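Local coordinates for probable transcriptional regulatory protein aq_1575 (Aquifex aeolicus, PDB 1LFP) that probably binds DNA and takes part in regulating transcription, at residues 8-13 with 167-172; 22-27 with 57-62; 101-106 with 228-233; 139-144 with 193-198. All blocks are in the same frame, centred on the assembly; numbering follows the deposited sequence.

Interaction 1 of 4, residues 8-13 with 167-172; sequences AQIKHK and GEEVHI
Glu169 reaches straight into the curl of backbone formed by Ala8 to His12, its carboxylate lying among main-chain atoms. CG sits between the backbone N and the carbonyl carbon (chi1 38°), and the chain is extended from there. Ile10 slides past it in the opposite direction, its CG1 lying 3.8 Å from Glu169 OE2. The other carboxylate oxygen, Glu169 OE1, comes to 2.8 Å from Ala8 O. Two acceptors face each other there, and the placement of the carboxylate is doubtful. At the far side, OE2 points at the backbone around His12, but the model is too tight at that spot for any bond to be trusted.

Glu169 lies just before strand 170-175 of the four-stranded antiparallel sheet, and its backbone is hydrogen-bonded to that of Ala144. The contact therefore brings the irregular N-terminal chain ahead of helix 21-39 against one end of that sheet.

Deeper in, the touching groups are apolar. Ala8 points its methyl at the strand, where CB meets Ile172 CD1 at 3.8 Å. Val170 CG1 stands a little farther from the same methyl, 4.3 Å from Ala8 CB. Ile172 also packs on Tyr139 of the neighbouring strand.

Interaction 2 of 4, residues 22-27 with 57-62; sequences GKLFSK and KKANMP
Phe25 is the bump here: its ring projects from helix 21-39 into a hollow shaped by Ala59, Asn60, Met61 and Pro62. With CG anti to the carbonyl carbon (chi1 -69°), the ring is carried out on the side of the backbone N, toward Met61. Met61, present as selenomethionine, floors the hollow. Its CG lies over the middle of one ring face, 3.7 Å from the centroid of Phe25 and 12° off the ring normal. Beyond CG the chain runs back past the ring, opposite to the direction of Phe25, and SE ends up 3.7 Å from Phe25 CB. From there SE views the ring obliquely, in a Met-aromatic contact.

The hollow owes its shape to the end of helix 47-58. Asn60, with positive phi, is the C-prime residue of a Schellman motif, and Asn60 N bonds to Lys57 O at 3.1 Å as the chain turns away.

This turn sets Ala59 O at the ring's edge, in its plane, 3.4 Å from Phe25 CZ. The methyl of Ala59 forms another part of the wall, CB touching Phe25 CE2 at 4.0 Å. Leu24 CD2 comes against that same methyl, 4.2 Å from Ala59 CB. On another side Pro62 CD approaches Phe25 CE1 at 4.2 Å, while Met61 also packs on Ile66 of helix 63-74.

Interaction 3 of 4, residues 101-106 with 228-233; sequences ATTDNR and LDDVQQ
The carboxylate of Asp230 lies with one face under the hydroxyl of Thr103, whose OG1 is 3.5 Å from Asp230 OD2 and stands above the plane. Both groups have their stronger partner in Thr109, and OD2 is also in a salt bridge with Arg108. At the carboxylate's other oxygen a water donates to Asp230 OD1, tilted out of the plane toward the Thr103 side, and also donates to Asp104 OD2 at 3.0 Å. An alanine in place of Asp230 would probably leave Arg108 and Thr109 short of an acceptor and open a gap beside Thr103. The amide of Gln232 works through its NE2, which gives hydrogen bonds to Lys27 O and, at 3.1 Å, to a second water that is itself bonded to Thr102 O. With CG anti to the carbonyl carbon (chi1 -69°), Gln232 CG comes 3.5 Å from Thr102 OG1.

Between these groups the backbones join: Thr102 N donates to Asp230 O at 2.9 Å. Ala101 and Val231 form an antiparallel non-hydrogen-bonded pair. A type I turn, 228-231, leads into this pairing, and just beyond it Gln232 and Gln233 both face Leu100, making a classic beta bulge in the mixed sheet.

Interaction 4 of 4, residues 139-144 with 193-198; sequences YIEVPA and PIEKAQ
Tyr139, Ile140 and Glu141 pair with Gln198, Ala197 and Lys196 in an antiparallel ladder, where strand 134-143 meets the outermost strand 196-203 of the four-stranded sheet. The short segments run at 177°. Gln198 N donates to Tyr139 O at 2.9 Å, and Glu141 N to Lys196 O at 2.7 Å. Glu141 O is gripped twice, firmly by Glu195 N at 2.7 Å and weakly by Lys196 N.

On the face carrying Tyr139, Glu141, Lys196 and Gln198, Tyr139 and Gln198 lie side by side, ring and amide planes 33° apart. Tyr139 OH donates to Glu141 OE2 at 2.7 Å, meeting it on the anti side. A water also donates to OE2 and accepts from Lys196 NZ, whose extended chain runs alongside Glu141. Glu195 crosses Glu141 with the two carboxylate planes 77° apart, yet OE1 of Glu141 is only 3.3 Å from Glu195 OE2, so one of the two is likely to hold a proton more readily. An alanine in place of Glu141 would probably leave the tyrosine hydroxyl without its acceptor and set the lysine and its water free to shift.

The face of Ile140 and Ala197 is covered by helix 180-188. Ile140 CG2 meets Ile194 CD1 at 3.8 Å, and at the last residue of the strand Pro143 CG rests on Pro193 CG at 3.7 Å. Glu195 and Lys196, both opposite Glu141, make this a classic beta bulge at the start of the outer strand.

Overall arrangement
Interactions 1 and 4 lie on one antiparallel sheet, their centres about 10 Å apart: strand 170-175 is the neighbour of strand 134-143, and backbone hydrogen bonds between the two join the contacts. Interaction 3 belongs to the other, mixed sheet, about 22 Å from interaction 4 between centres and across the middle of the chain; the two meet lightly, where Gln233 comes near Gln198. Interaction 2 sits within the helical N-terminal part and meets interaction 3 through Lys27, which bonds to Gln232. Along the chain, interaction 2 comes before 3 and 4 open, while interaction 1 spans it and crosses 3 and 4. Thus N-terminal residues contact both sheets, tying the parts of the protein together.

Interaction 1 of 4, residues 8-13 with 167-172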
loop_
_atom_site.group_PDB
_atom_site.type_symbol
_atom_site.label_atom_id
_atom_site.label_comp_id
_atom_site.label_asym_id
_atom_site.label_seq_id
_atom_site.Cartn_x
_atom_site.Cartn_y
_atom_site.Cartn_z
ATOM N N ALA A 8 3.964 -7.642 -5.812
ATOM C CA ALA A 8 2.550 -7.564 -6.114
ATOM C C ALA A 8 2.142 -8.946 -5.620
ATOM O O ALA A 8 1.192 -9.559 -6.109
ATOM C CB ALA A 8 2.344 -7.449 -7.612
ATOM N N GLN A 9 2.900 -9.423 -4.634
ATOM C CA GLN A 9 2.711 -10.744 -4.052
ATOM C C GLN A 9 1.766 -10.850 -2.875
ATOM O O GLN A 9 2.141 -10.597 -1.730
ATOM C CB GLN A 9 4.054 -11.328 -3.629
ATOM C CG GLN A 9 3.935 -12.710 -3.011
ATOM C CD GLN A 9 5.255 -13.232 -2.488
ATOM O OE1 GLN A 9 5.361 -14.392 -2.097
ATOM N NE2 GLN A 9 6.269 -12.374 -2.473
ATOM N N ILE A 10 0.526 -11.212 -3.159
ATOM C CA ILE A 10 -0.498 -11.458 -2.167
ATOM C C ILE A 10 -0.692 -12.952 -2.267
ATOM O O ILE A 10 -1.697 -13.504 -1.807
ATOM C CB ILE A 10 -1.776 -10.670 -2.453
ATOM C CG1 ILE A 10 -2.269 -10.993 -3.870
ATOM C CG2 ILE A 10 -1.565 -9.176 -2.277
ATOM C CD1 ILE A 10 -3.522 -10.238 -4.259
ATOM N N LYS A 11 0.289 -13.632 -2.896
ATOM C CA LYS A 11 0.271 -15.107 -3.024
ATOM C C LYS A 11 -0.737 -15.673 -4.037
ATOM O O LYS A 11 -0.533 -16.732 -4.617
ATOM C CB LYS A 11 -0.048 -15.725 -1.677
ATOM C CG LYS A 11 1.086 -15.692 -0.678
ATOM C CD LYS A 11 0.551 -15.913 0.734
ATOM C CE LYS A 11 -0.567 -14.947 1.058
ATOM N NZ LYS A 11 -0.178 -13.531 0.804
ATOM N N HIS A 12 -1.833 -14.971 -4.228
ATOM C CA HIS A 12 -2.870 -15.414 -5.144
ATOM C C HIS A 12 -4.231 -14.903 -4.698
ATOM O O HIS A 12 -4.952 -15.571 -3.954
ATOM C CB HIS A 12 -2.921 -16.912 -5.436
ATOM C CG HIS A 12 -2.685 -17.779 -4.205
ATOM N ND1 HIS A 12 -3.336 -17.582 -3.007
ATOM C CD2 HIS A 12 -1.867 -18.842 -4.021
ATOM C CE1 HIS A 12 -2.930 -18.489 -2.135
ATOM N NE2 HIS A 12 -2.039 -19.265 -2.725
ATOM N N LYS A 13 -4.567 -13.706 -5.165
ATOM C CA LYS A 13 -5.867 -13.131 -4.743
ATOM C C LYS A 13 -5.973 -13.077 -3.220
ATOM O O LYS A 13 -6.520 -13.983 -2.588
ATOM C CB LYS A 13 -7.026 -13.916 -5.334
ATOM C CG LYS A 13 -8.374 -13.247 -5.141
ATOM C CD LYS A 13 -9.521 -14.142 -5.561
ATOM C CE LYS A 13 -9.579 -15.391 -4.702
ATOM N NZ LYS A 13 -10.838 -16.157 -4.907
ATOM N N GLY A 167 -0.088 -8.694 -14.096
ATOM C CA GLY A 167 0.216 -9.530 -12.951
ATOM C C GLY A 167 -0.445 -10.890 -13.086
ATOM O O GLY A 167 -1.385 -11.064 -13.862
ATOM N N GLU A 168 0.051 -11.867 -12.337
ATOM C CA GLU A 168 -0.500 -13.216 -12.391
ATOM C C GLU A 168 -1.801 -13.256 -11.622
ATOM O O GLU A 168 -2.685 -14.060 -11.898
ATOM C CB GLU A 168 0.484 -14.213 -11.771
ATOM C CG GLU A 168 1.524 -14.769 -12.728
ATOM C CD GLU A 168 0.919 -15.674 -13.790
ATOM O OE1 GLU A 168 1.694 -16.309 -14.537
ATOM O OE2 GLU A 168 -0.327 -15.752 -13.883
ATOM N N GLU A 169 -1.898 -12.367 -10.646
ATOM C CA GLU A 169 -3.055 -12.278 -9.778
ATOM C C GLU A 169 -3.673 -10.894 -9.864
ATOM O O GLU A 169 -4.886 -10.724 -9.775
ATOM C CB GLU A 169 -2.603 -12.553 -8.354
ATOM C CG GLU A 169 -1.243 -11.947 -8.061
ATOM C CD GLU A 169 -0.541 -12.644 -6.920
ATOM O OE1 GLU A 169 0.610 -12.268 -6.593
ATOM O OE2 GLU A 169 -1.149 -13.576 -6.352
ATOM N N VAL A 170 -2.821 -9.893 -10.019
ATOM C CA VAL A 170 -3.318 -8.543 -10.110
ATOM C C VAL A 170 -2.537 -7.711 -11.110
ATOM O O VAL A 170 -1.334 -7.907 -11.343
ATOM C CB VAL A 170 -3.319 -7.855 -8.722
ATOM C CG1 VAL A 170 -1.889 -7.674 -8.207
ATOM C CG2 VAL A 170 -4.025 -6.531 -8.811
ATOM N N HIS A 171 -3.251 -6.792 -11.732
ATOM C CA HIS A 171 -2.641 -5.903 -12.696
ATOM C C HIS A 171 -2.498 -4.612 -11.931
ATOM O O HIS A 171 -3.323 -4.298 -11.091
ATOM C CB HIS A 171 -3.554 -5.756 -13.911
ATOM C CG HIS A 171 -3.783 -7.045 -14.648
ATOM N ND1 HIS A 171 -2.752 -7.887 -15.013
ATOM C CD2 HIS A 171 -4.914 -7.601 -15.145
ATOM C CE1 HIS A 171 -3.241 -8.901 -15.708
ATOM N NE2 HIS A 171 -4.552 -8.750 -15.804
ATOM N N ILE A 172 -1.419 -3.887 -12.188
ATOM C CA ILE A 172 -1.166 -2.648 -11.500
ATOM C C ILE A 172 -1.139 -1.475 -12.453
ATOM O O ILE A 172 -0.471 -1.510 -13.482
ATOM C CB ILE A 172 0.179 -2.705 -10.787
ATOM C CG1 ILE A 172 0.110 -3.736 -9.660
ATOM C CG2 ILE A 172 0.572 -1.323 -10.311
ATOM C CD1 ILE A 172 1.476 -4.081 -9.072
#

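Interaction 2 of 4, residues 22-27 with 57-62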
loop_
_atom_site.group_PDB
_atom_site.type_symbol
_atom_site.label_atom_id
_atom_site.label_comp_id
_atom_site.label_asym_id
_atom_site.label_seq_id
_atom_site.Cartn_x
_atom_site.Cartn_y
_atom_site.Cartn_z
ATOM N N GLY A 22 -8.521 -9.966 10.586
ATOM C CA GLY A 22 -8.410 -8.978 11.659
ATOM C C GLY A 22 -7.339 -7.971 11.293
ATOM O O GLY A 22 -7.517 -6.755 11.426
ATOM N N LYS A 23 -6.212 -8.473 10.830
ATOM C CA LYS A 23 -5.110 -7.606 10.432
ATOM C C LYS A 23 -5.486 -6.688 9.286
ATOM O O LYS A 23 -5.193 -5.464 9.301
ATOM C CB LYS A 23 -3.897 -8.459 10.050
ATOM C CG LYS A 23 -2.967 -8.748 11.218
ATOM C CD LYS A 23 -2.429 -10.172 11.182
ATOM C CE LYS A 23 -3.491 -11.124 11.690
ATOM N NZ LYS A 23 -3.220 -12.574 11.455
ATOM N N LEU A 24 -6.141 -7.250 8.279
ATOM C CA LEU A 24 -6.568 -6.460 7.132
ATOM C C LEU A 24 -7.586 -5.380 7.571
ATOM O O LEU A 24 -7.473 -4.196 7.213
ATOM C CB LEU A 24 -7.213 -7.367 6.101
ATOM C CG LEU A 24 -7.765 -6.656 4.873
ATOM C CD1 LEU A 24 -6.619 -6.257 3.993
ATOM C CD2 LEU A 24 -8.800 -7.546 4.154
ATOM N N PHE A 25 -8.577 -5.787 8.341
ATOM C CA PHE A 25 -9.591 -4.827 8.808
ATOM C C PHE A 25 -9.000 -3.744 9.676
ATOM O O PHE A 25 -9.477 -2.593 9.677
ATOM C CB PHE A 25 -10.687 -5.547 9.578
ATOM C CG PHE A 25 -11.543 -6.434 8.713
ATOM C CD1 PHE A 25 -12.522 -7.248 9.279
ATOM C CD2 PHE A 25 -11.416 -6.396 7.326
ATOM C CE1 PHE A 25 -13.382 -8.012 8.446
ATOM C CE2 PHE A 25 -12.254 -7.144 6.498
ATOM C CZ PHE A 25 -13.240 -7.951 7.060
ATOM N N SER A 26 -7.990 -4.110 10.446
ATOM C CA SER A 26 -7.357 -3.131 11.307
ATOM C C SER A 26 -6.789 -2.022 10.422
ATOM O O SER A 26 -6.944 -0.839 10.720
ATOM C CB SER A 26 -6.284 -3.806 12.154
ATOM O OG SER A 26 -5.580 -2.833 12.910
ATOM N N LYS A 27 -6.151 -2.406 9.321
ATOM C CA LYS A 27 -5.573 -1.444 8.394
ATOM C C LYS A 27 -6.669 -0.690 7.648
ATOM O O LYS A 27 -6.527 0.514 7.379
ATOM C CB LYS A 27 -4.604 -2.172 7.443
ATOM C CG LYS A 27 -3.398 -2.734 8.247
ATOM C CD LYS A 27 -2.311 -3.451 7.447
ATOM C CE LYS A 27 -1.100 -3.767 8.387
ATOM N NZ LYS A 27 0.032 -4.370 7.651
ATOM N N LYS A 57 -16.162 -2.148 2.290
ATOM C CA LYS A 57 -17.363 -2.898 1.995
ATOM C C LYS A 57 -17.009 -4.097 1.141
ATOM O O LYS A 57 -17.553 -5.172 1.312
ATOM C CB LYS A 57 -18.380 -2.007 1.280
ATOM C CG LYS A 57 -19.096 -1.058 2.209
ATOM C CD LYS A 57 -20.155 -0.248 1.479
ATOM C CE LYS A 57 -21.066 0.472 2.463
ATOM N NZ LYS A 57 -20.311 1.347 3.393
ATOM N N LYS A 58 -16.070 -3.906 0.232
ATOM C CA LYS A 58 -15.677 -4.978 -0.660
ATOM C C LYS A 58 -14.996 -6.127 0.029
ATOM O O LYS A 58 -15.071 -7.270 -0.447
ATOM C CB LYS A 58 -14.776 -4.429 -1.768
ATOM C CG LYS A 58 -15.073 -5.045 -3.117
ATOM C CD LYS A 58 -16.539 -4.813 -3.507
ATOM C CE LYS A 58 -16.889 -3.320 -3.600
ATOM N NZ LYS A 58 -16.198 -2.625 -4.733
ATOM N N ALA A 59 -14.377 -5.842 1.173
ATOM C CA ALA A 59 -13.660 -6.844 1.946
ATOM C C ALA A 59 -14.539 -7.511 2.996
ATOM O O ALA A 59 -14.059 -8.284 3.825
ATOM C CB ALA A 59 -12.447 -6.200 2.602
ATOM N N ASN A 60 -15.827 -7.173 2.971
ATOM C CA ASN A 60 -16.790 -7.737 3.875
ATOM C C ASN A 60 -16.602 -7.273 5.309
ATOM O O ASN A 60 -16.886 -8.014 6.234
ATOM C CB ASN A 60 -16.742 -9.271 3.790
ATOM C CG ASN A 60 -17.373 -9.807 2.507
ATOM O OD1 ASN A 60 -17.105 -10.940 2.091
ATOM N ND2 ASN A 60 -18.236 -8.998 1.885
HETATM N N MSE A 61 -16.116 -6.054 5.498
HETATM C CA MSE A 61 -15.960 -5.549 6.872
HETATM C C MSE A 61 -17.358 -5.070 7.270
HETATM O O MSE A 61 -18.054 -4.389 6.497
HETATM C CB MSE A 61 -14.960 -4.394 6.943
HETATM C CG MSE A 61 -14.438 -4.131 8.382
HETATM SE SE MSE A 61 -13.050 -2.946 8.492
HETATM C CE MSE A 61 -14.148 -1.641 8.415
ATOM N N PRO A 62 -17.799 -5.448 8.466
ATOM C CA PRO A 62 -19.128 -5.068 8.983
ATOM C C PRO A 62 -19.340 -3.573 8.824
ATOM O O PRO A 62 -18.459 -2.783 9.099
ATOM C CB PRO A 62 -19.080 -5.513 10.444
ATOM C CG PRO A 62 -18.146 -6.744 10.395
ATOM C CD PRO A 62 -17.044 -6.273 9.431
#

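Interaction 3 of 4, residues 101-106 with 228-233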
loop_
_atom_site.group_PDB
_atom_site.type_symbol
_atom_site.label_atom_id
_atom_site.label_comp_id
_atom_site.label_asym_id
_atom_site.label_seq_id
_atom_site.Cartn_x
_atom_site.Cartn_y
_atom_site.Cartn_z
ATOM N N ALA A 101 3.235 4.444 7.440
ATOM C CA ALA A 101 2.586 3.960 8.643
ATOM C C ALA A 101 1.512 4.935 9.123
ATOM O O ALA A 101 1.514 6.107 8.757
ATOM C CB ALA A 101 3.636 3.745 9.719
ATOM N N THR A 102 0.539 4.414 9.876
ATOM C CA THR A 102 -0.534 5.243 10.443
ATOM C C THR A 102 -0.519 4.764 11.876
ATOM O O THR A 102 -0.909 3.622 12.150
ATOM C CB THR A 102 -1.914 4.970 9.786
ATOM O OG1 THR A 102 -1.866 5.285 8.385
ATOM C CG2 THR A 102 -2.989 5.847 10.446
ATOM N N THR A 103 -0.073 5.629 12.788
ATOM C CA THR A 103 0.109 5.253 14.179
ATOM C C THR A 103 -0.372 6.312 15.152
ATOM O O THR A 103 -0.479 7.493 14.802
ATOM C CB THR A 103 1.627 4.916 14.451
ATOM O OG1 THR A 103 1.818 4.537 15.818
ATOM C CG2 THR A 103 2.524 6.115 14.134
ATOM N N ASP A 104 -0.686 5.879 16.368
ATOM C CA ASP A 104 -1.149 6.802 17.401
ATOM C C ASP A 104 -0.029 7.065 18.399
ATOM O O ASP A 104 -0.237 7.728 19.413
ATOM C CB ASP A 104 -2.357 6.220 18.147
ATOM C CG ASP A 104 -1.982 5.051 19.050
ATOM O OD1 ASP A 104 -2.748 4.750 19.996
ATOM O OD2 ASP A 104 -0.926 4.423 18.819
ATOM N N ASN A 105 1.156 6.524 18.114
ATOM C CA ASN A 105 2.313 6.696 18.975
ATOM C C ASN A 105 3.586 6.536 18.146
ATOM O O ASN A 105 4.194 5.469 18.115
ATOM C CB ASN A 105 2.298 5.650 20.091
ATOM C CG ASN A 105 3.230 5.998 21.220
ATOM O OD1 ASN A 105 4.405 6.319 21.012
ATOM N ND2 ASN A 105 2.711 5.940 22.434
ATOM N N ARG A 106 3.970 7.603 17.461
ATOM C CA ARG A 106 5.164 7.616 16.628
ATOM C C ARG A 106 6.437 7.027 17.234
ATOM O O ARG A 106 7.141 6.258 16.579
ATOM C CB ARG A 106 5.444 9.052 16.174
ATOM C CG ARG A 106 4.820 9.413 14.843
ATOM C CD ARG A 106 4.823 10.916 14.614
ATOM N NE ARG A 106 3.649 11.550 15.203
ATOM C CZ ARG A 106 2.406 11.393 14.753
ATOM N NH1 ARG A 106 2.166 10.627 13.700
ATOM N NH2 ARG A 106 1.395 11.987 15.377
ATOM N N LEU A 228 3.395 -5.412 10.937
ATOM C CA LEU A 228 3.121 -4.424 11.956
ATOM C C LEU A 228 1.776 -3.799 11.633
ATOM O O LEU A 228 1.493 -3.407 10.478
ATOM C CB LEU A 228 4.213 -3.338 11.984
ATOM C CG LEU A 228 5.641 -3.835 12.215
ATOM C CD1 LEU A 228 6.603 -2.650 12.216
ATOM C CD2 LEU A 228 5.720 -4.598 13.525
ATOM N N ASP A 229 0.934 -3.745 12.657
ATOM C CA ASP A 229 -0.392 -3.169 12.557
ATOM C C ASP A 229 -0.273 -1.719 12.129
ATOM O O ASP A 229 -1.125 -1.191 11.443
ATOM C CB ASP A 229 -1.089 -3.202 13.922
ATOM C CG ASP A 229 -1.790 -4.516 14.192
ATOM O OD1 ASP A 229 -2.123 -4.761 15.371
ATOM O OD2 ASP A 229 -2.011 -5.294 13.235
ATOM N N ASP A 230 0.793 -1.069 12.562
ATOM C CA ASP A 230 0.973 0.351 12.217
ATOM C C ASP A 230 1.360 0.541 10.752
ATOM O O ASP A 230 1.287 1.646 10.228
ATOM C CB ASP A 230 2.074 0.991 13.082
ATOM C CG ASP A 230 1.709 1.086 14.566
ATOM O OD1 ASP A 230 0.513 1.170 14.904
ATOM O OD2 ASP A 230 2.640 1.112 15.408
ATOM N N VAL A 231 1.795 -0.519 10.074
ATOM C CA VAL A 231 2.216 -0.333 8.691
ATOM C C VAL A 231 1.101 -0.529 7.656
ATOM O O VAL A 231 0.400 -1.533 7.698
ATOM C CB VAL A 231 3.414 -1.307 8.325
ATOM C CG1 VAL A 231 3.838 -1.080 6.899
ATOM C CG2 VAL A 231 4.604 -1.076 9.293
ATOM N N GLN A 232 0.947 0.435 6.747
ATOM C CA GLN A 232 -0.065 0.381 5.678
ATOM C C GLN A 232 0.571 -0.086 4.373
ATOM O O GLN A 232 -0.006 -0.892 3.629
ATOM C CB GLN A 232 -0.686 1.762 5.389
ATOM C CG GLN A 232 -1.586 2.361 6.473
ATOM C CD GLN A 232 -3.012 1.818 6.478
ATOM O OE1 GLN A 232 -3.711 1.773 5.450
ATOM N NE2 GLN A 232 -3.446 1.415 7.644
ATOM N N GLN A 233 1.739 0.461 4.075
ATOM C CA GLN A 233 2.408 0.117 2.842
ATOM C C GLN A 233 3.896 0.036 2.973
ATOM O O GLN A 233 4.506 0.811 3.671
ATOM C CB GLN A 233 2.153 1.157 1.766
ATOM C CG GLN A 233 0.700 1.310 1.278
ATOM C CD GLN A 233 0.631 2.302 0.129
ATOM O OE1 GLN A 233 -0.074 3.321 0.186
ATOM N NE2 GLN A 233 1.384 2.017 -0.921
HETATM O O HOH W 1 -1.649 1.641 10.108
HETATM O O HOH W 2 -0.825 2.460 16.558
#

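Interaction 4 of 4, residues 139-144 with 193-198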
loop_
_atom_site.group_PDB
_atom_site.type_symbol
_atom_site.label_atom_id
_atom_site.label_comp_id
_atom_site.label_asym_id
_atom_site.label_seq_id
_atom_site.Cartn_x
_atom_site.Cartn_y
_atom_site.Cartn_z
ATOM N N TYR A 139 -1.971 4.583 -7.358
ATOM C CA TYR A 139 -1.789 3.169 -7.586
ATOM C C TYR A 139 -3.148 2.488 -7.589
ATOM O O TYR A 139 -3.914 2.633 -6.649
ATOM C CB TYR A 139 -0.919 2.647 -6.438
ATOM C CG TYR A 139 -0.690 1.180 -6.401
ATOM C CD1 TYR A 139 -1.471 0.352 -5.598
ATOM C CD2 TYR A 139 0.382 0.619 -7.101
ATOM C CE1 TYR A 139 -1.176 -1.007 -5.477
ATOM C CE2 TYR A 139 0.682 -0.730 -6.996
ATOM C CZ TYR A 139 -0.099 -1.540 -6.186
ATOM O OH TYR A 139 0.183 -2.892 -6.105
ATOM N N ILE A 140 -3.422 1.741 -8.655
ATOM C CA ILE A 140 -4.687 1.038 -8.818
ATOM C C ILE A 140 -4.452 -0.427 -9.068
ATOM O O ILE A 140 -3.611 -0.780 -9.902
ATOM C CB ILE A 140 -5.475 1.635 -10.013
ATOM C CG1 ILE A 140 -5.892 3.073 -9.656
ATOM C CG2 ILE A 140 -6.700 0.732 -10.341
ATOM C CD1 ILE A 140 -6.398 3.934 -10.856
ATOM N N GLU A 141 -5.184 -1.283 -8.354
ATOM C CA GLU A 141 -5.053 -2.724 -8.527
ATOM C C GLU A 141 -6.335 -3.239 -9.149
ATOM O O GLU A 141 -7.409 -2.808 -8.769
ATOM C CB GLU A 141 -4.823 -3.433 -7.179
ATOM C CG GLU A 141 -3.345 -3.700 -6.892
ATOM C CD GLU A 141 -3.072 -4.239 -5.494
ATOM O OE1 GLU A 141 -3.888 -5.054 -4.985
ATOM O OE2 GLU A 141 -2.025 -3.846 -4.913
ATOM N N VAL A 142 -6.198 -4.141 -10.113
ATOM C CA VAL A 142 -7.358 -4.737 -10.795
ATOM C C VAL A 142 -7.126 -6.233 -10.871
ATOM O O VAL A 142 -6.063 -6.706 -11.284
ATOM C CB VAL A 142 -7.550 -4.136 -12.225
ATOM C CG1 VAL A 142 -6.253 -4.068 -12.923
ATOM C CG2 VAL A 142 -8.537 -4.966 -13.051
ATOM N N PRO A 143 -8.123 -7.008 -10.464
ATOM C CA PRO A 143 -8.043 -8.471 -10.474
ATOM C C PRO A 143 -7.797 -9.120 -11.844
ATOM O O PRO A 143 -8.575 -8.964 -12.783
ATOM C CB PRO A 143 -9.365 -8.894 -9.818
ATOM C CG PRO A 143 -10.276 -7.707 -9.965
ATOM C CD PRO A 143 -9.340 -6.535 -9.791
ATOM N N ALA A 144 -6.706 -9.869 -11.962
ATOM C CA ALA A 144 -6.383 -10.503 -13.227
ATOM C C ALA A 144 -7.505 -11.450 -13.643
ATOM O O ALA A 144 -8.009 -11.387 -14.775
ATOM C CB ALA A 144 -5.056 -11.258 -13.116
ATOM N N PRO A 193 -13.045 -3.691 -12.911
ATOM C CA PRO A 193 -13.209 -3.778 -11.456
ATOM C C PRO A 193 -11.958 -3.244 -10.741
ATOM O O PRO A 193 -10.834 -3.503 -11.175
ATOM C CB PRO A 193 -13.406 -5.265 -11.221
ATOM C CG PRO A 193 -12.583 -5.883 -12.290
ATOM C CD PRO A 193 -12.857 -5.023 -13.505
ATOM N N ILE A 194 -12.144 -2.524 -9.634
ATOM C CA ILE A 194 -11.004 -1.971 -8.916
ATOM C C ILE A 194 -10.859 -2.681 -7.582
ATOM O O ILE A 194 -11.807 -2.699 -6.804
ATOM C CB ILE A 194 -11.205 -0.490 -8.617
ATOM C CG1 ILE A 194 -11.464 0.279 -9.907
ATOM C CG2 ILE A 194 -9.995 0.040 -7.825
ATOM C CD1 ILE A 194 -10.412 0.077 -10.981
ATOM N N GLU A 195 -9.681 -3.243 -7.321
ATOM C CA GLU A 195 -9.454 -3.926 -6.057
ATOM C C GLU A 195 -8.916 -2.934 -5.038
ATOM O O GLU A 195 -9.309 -2.962 -3.877
ATOM C CB GLU A 195 -8.482 -5.083 -6.231
ATOM C CG GLU A 195 -8.247 -5.870 -4.965
ATOM C CD GLU A 195 -7.480 -7.153 -5.213
ATOM O OE1 GLU A 195 -8.037 -8.058 -5.879
ATOM O OE2 GLU A 195 -6.322 -7.255 -4.752
ATOM N N LYS A 196 -8.020 -2.056 -5.479
ATOM C CA LYS A 196 -7.448 -1.032 -4.602
ATOM C C LYS A 196 -7.085 0.190 -5.408
ATOM O O LYS A 196 -6.679 0.054 -6.559
ATOM C CB LYS A 196 -6.163 -1.517 -3.920
ATOM C CG LYS A 196 -6.322 -2.691 -2.966
ATOM C CD LYS A 196 -5.024 -2.899 -2.169
ATOM C CE LYS A 196 -5.161 -4.018 -1.145
ATOM N NZ LYS A 196 -3.963 -4.127 -0.264
ATOM N N ALA A 197 -7.214 1.356 -4.774
ATOM C CA ALA A 197 -6.878 2.661 -5.347
ATOM C C ALA A 197 -6.293 3.508 -4.216
ATOM O O ALA A 197 -6.997 3.911 -3.289
ATOM C CB ALA A 197 -8.132 3.340 -5.927
ATOM N N GLN A 198 -5.008 3.814 -4.287
ATOM C CA GLN A 198 -4.412 4.587 -3.207
ATOM C C GLN A 198 -3.171 5.311 -3.706
ATOM O O GLN A 198 -2.647 5.015 -4.768
ATOM C CB GLN A 198 -3.998 3.630 -2.065
ATOM C CG GLN A 198 -3.065 2.504 -2.547
ATOM C CD GLN A 198 -2.722 1.465 -1.456
ATOM O OE1 GLN A 198 -3.383 1.378 -0.425
ATOM N NE2 GLN A 198 -1.687 0.671 -1.707
HETATM O O HOH W 3 -2.144 -3.832 -2.129
#